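Local coordinates for protein AAA ATPase, central region (Enterococcus faecium, PDB 2R9G) that is probably an ATP-hydrolysing AAA+ protein of the MgsA family, of which this is the C-terminal fragment, at residues V126-H129 against L130-S133. Residues are numbered along the deposited sequence; the frame is centred on the assembly and turned at random.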
ATOM      1  N   VAL C 126     -10.962 -32.581   7.084  1.00 46.37           N
ATOM      2  CA  VAL C 126     -11.747 -31.552   6.411  1.00 45.05           C
ATOM      3  C   VAL C 126     -13.184 -32.072   6.267  1.00 44.01           C
ATOM      4  O   VAL C 126     -13.393 -33.117   5.642  1.00 43.03           O
ATOM      5  CB  VAL C 126     -11.163 -31.222   4.998  1.00 43.39           C
ATOM      6  CG1 VAL C 126     -12.058 -30.253   4.243  1.00 40.98           C
ATOM      7  CG2 VAL C 126      -9.750 -30.663   5.097  1.00 40.80           C
ATOM      8  N   PRO C 127     -14.168 -31.368   6.873  1.00 45.09           N
ATOM      9  CA  PRO C 127     -15.581 -31.735   6.739  1.00 46.29           C
ATOM     10  C   PRO C 127     -15.987 -31.824   5.273  1.00 49.78           C
ATOM     11  O   PRO C 127     -15.560 -30.997   4.462  1.00 53.74           O
ATOM     12  CB  PRO C 127     -16.306 -30.580   7.431  1.00 42.95           C
ATOM     13  CG  PRO C 127     -15.332 -30.077   8.426  1.00 44.00           C
ATOM     14  CD  PRO C 127     -14.003 -30.190   7.745  1.00 43.08           C
ATOM     15  N   ASP C 128     -16.800 -32.828   4.949  1.00 50.71           N
ATOM     16  CA  ASP C 128     -17.093 -33.208   3.562  1.00 48.46           C
ATOM     17  C   ASP C 128     -17.645 -32.085   2.686  1.00 44.24           C
ATOM     18  O   ASP C 128     -17.368 -32.042   1.485  1.00 41.01           O
ATOM     19  CB  ASP C 128     -18.015 -34.431   3.535  1.00 52.05           C
ATOM     20  CG  ASP C 128     -17.324 -35.687   4.044  1.00 60.60           C
ATOM     21  OD1 ASP C 128     -16.460 -36.230   3.323  1.00 64.86           O
ATOM     22  OD2 ASP C 128     -17.638 -36.127   5.170  1.00 66.37           O
ATOM     23  N   HIS C 129     -18.394 -31.168   3.293  1.00 41.28           N
ATOM     24  CA  HIS C 129     -18.942 -30.019   2.571  1.00 43.74           C
ATOM     25  C   HIS C 129     -17.906 -28.920   2.277  1.00 43.66           C
ATOM     26  O   HIS C 129     -18.198 -27.984   1.532  1.00 44.53           O
ATOM     27  CB  HIS C 129     -20.151 -29.436   3.306  1.00 40.38           C
ATOM     28  CG  HIS C 129     -19.826 -28.867   4.650  1.00 43.04           C
ATOM     29  ND1 HIS C 129     -19.686 -29.649   5.775  1.00 43.34           N
ATOM     30  CD2 HIS C 129     -19.623 -27.590   5.050  1.00 41.92           C
ATOM     31  CE1 HIS C 129     -19.412 -28.878   6.812  1.00 38.02           C
ATOM     32  NE2 HIS C 129     -19.365 -27.624   6.398  1.00 36.78           N
ATOM     33  N   LEU C 130     -16.708 -29.041   2.853  1.00 40.14           N
ATOM     34  CA  LEU C 130     -15.632 -28.081   2.604  1.00 41.92           C
ATOM     35  C   LEU C 130     -14.620 -28.569   1.577  1.00 43.21           C
ATOM     36  O   LEU C 130     -13.727 -27.813   1.176  1.00 44.35           O
ATOM     37  CB  LEU C 130     -14.903 -27.717   3.895  1.00 40.27           C
ATOM     38  CG  LEU C 130     -15.678 -27.024   5.008  1.00 38.71           C
ATOM     39  CD1 LEU C 130     -14.702 -26.648   6.076  1.00 39.96           C
ATOM     40  CD2 LEU C 130     -16.450 -25.795   4.521  1.00 43.80           C
ATOM     41  N   ARG C 131     -14.765 -29.826   1.160  1.00 42.34           N
ATOM     42  CA  ARG C 131     -13.847 -30.457   0.217  1.00 43.67           C
ATOM     43  C   ARG C 131     -14.057 -29.925  -1.194  1.00 47.62           C
ATOM     44  O   ARG C 131     -15.136 -29.423  -1.523  1.00 50.16           O
ATOM     45  CB  ARG C 131     -14.021 -31.977   0.237  1.00 43.22           C
ATOM     46  CG  ARG C 131     -13.638 -32.636   1.555  1.00 44.92           C
ATOM     47  CD  ARG C 131     -13.799 -34.149   1.493  1.00 44.56           C
ATOM     48  NE  ARG C 131     -13.751 -34.732   2.832  1.00 57.07           N
ATOM     49  CZ  ARG C 131     -12.654 -35.211   3.410  1.00 60.71           C
ATOM     50  NH1 ARG C 131     -11.489 -35.188   2.774  1.00 64.91           N
ATOM     51  NH2 ARG C 131     -12.722 -35.712   4.636  1.00 64.00           N
ATOM     52  N   ASP C 132     -13.016 -30.035  -2.017  1.00 54.15           N
ATOM     53  CA  ASP C 132     -13.045 -29.540  -3.388  1.00 59.09           C
ATOM     54  C   ASP C 132     -14.017 -30.363  -4.224  1.00 62.19           C
ATOM     55  O   ASP C 132     -13.839 -31.570  -4.388  1.00 62.24           O
ATOM     56  CB  ASP C 132     -11.637 -29.571  -3.998  1.00 60.41           C
ATOM     57  CG  ASP C 132     -11.497 -28.667  -5.225  1.00 64.33           C
ATOM     58  OD1 ASP C 132     -12.398 -27.836  -5.480  1.00 65.06           O
ATOM     59  OD2 ASP C 132     -10.471 -28.782  -5.931  1.00 62.32           O
ATOM     60  N   SER C 133     -15.051 -29.695  -4.733  1.00 68.58           N
ATOM     61  CA  SER C 133     -16.133 -30.346  -5.480  1.00 74.40           C
ATOM     62  C   SER C 133     -15.706 -30.805  -6.874  1.00 79.15           C
ATOM     63  O   SER C 133     -16.331 -31.699  -7.451  1.00 80.85           O
ATOM     64  CB  SER C 133     -17.360 -29.427  -5.569  1.00 75.13           C
ATOM     65  OG  SER C 133     -17.041 -28.182  -6.169  1.00 72.31           O
TER
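With chi1 of R131 at -65°, its CG stands anti to its own carbonyl carbon, as does that of D128; the R131 chain then runs extended from CG to NE, back alongside D128. The two side chains point the same way, and R131 NE meets D128 OD1 at 3.1 Å. This is a salt bridge whose hydrogen bond is weak, being long and bent to an N-H...O angle of 134°. The carboxylate and guanidinium planes are turned 36° apart. V126 O lies over one face of the guanidinium, 2.9 Å from R131 NH2, an approach too poorly angled for a hydrogen bond.

The backbone forms two overlapping type I beta turns: L130 N donates to P127 O at 2.8 Å, and a weak bond from R131 N to D128 O, 3.4 Å, closes the second. They lie in the long loop between helices 106-119 and 180-195, within the MgsA-type C-terminal region. On the apolar side, V126 CG1 touches L130 CB at 3.8 Å, while L130 CD1 packs beside P127 CD. L130 also extends next to H129, its CG 4.2 Å from the imidazole centroid and over the ring face, a CH-pi contact; H129 NE2 is hydrogen-bonded to Q161 O.

Y36 of the second subunit packs on V126, P127 and L130, and R131 NH1 forms salt bridges with D12 and D16 of that subunit. The guanidinium is therefore shared among three carboxylates, which would be expected to stabilise its positive charge, so the same side chain takes part both in the turn and in the subunit interface.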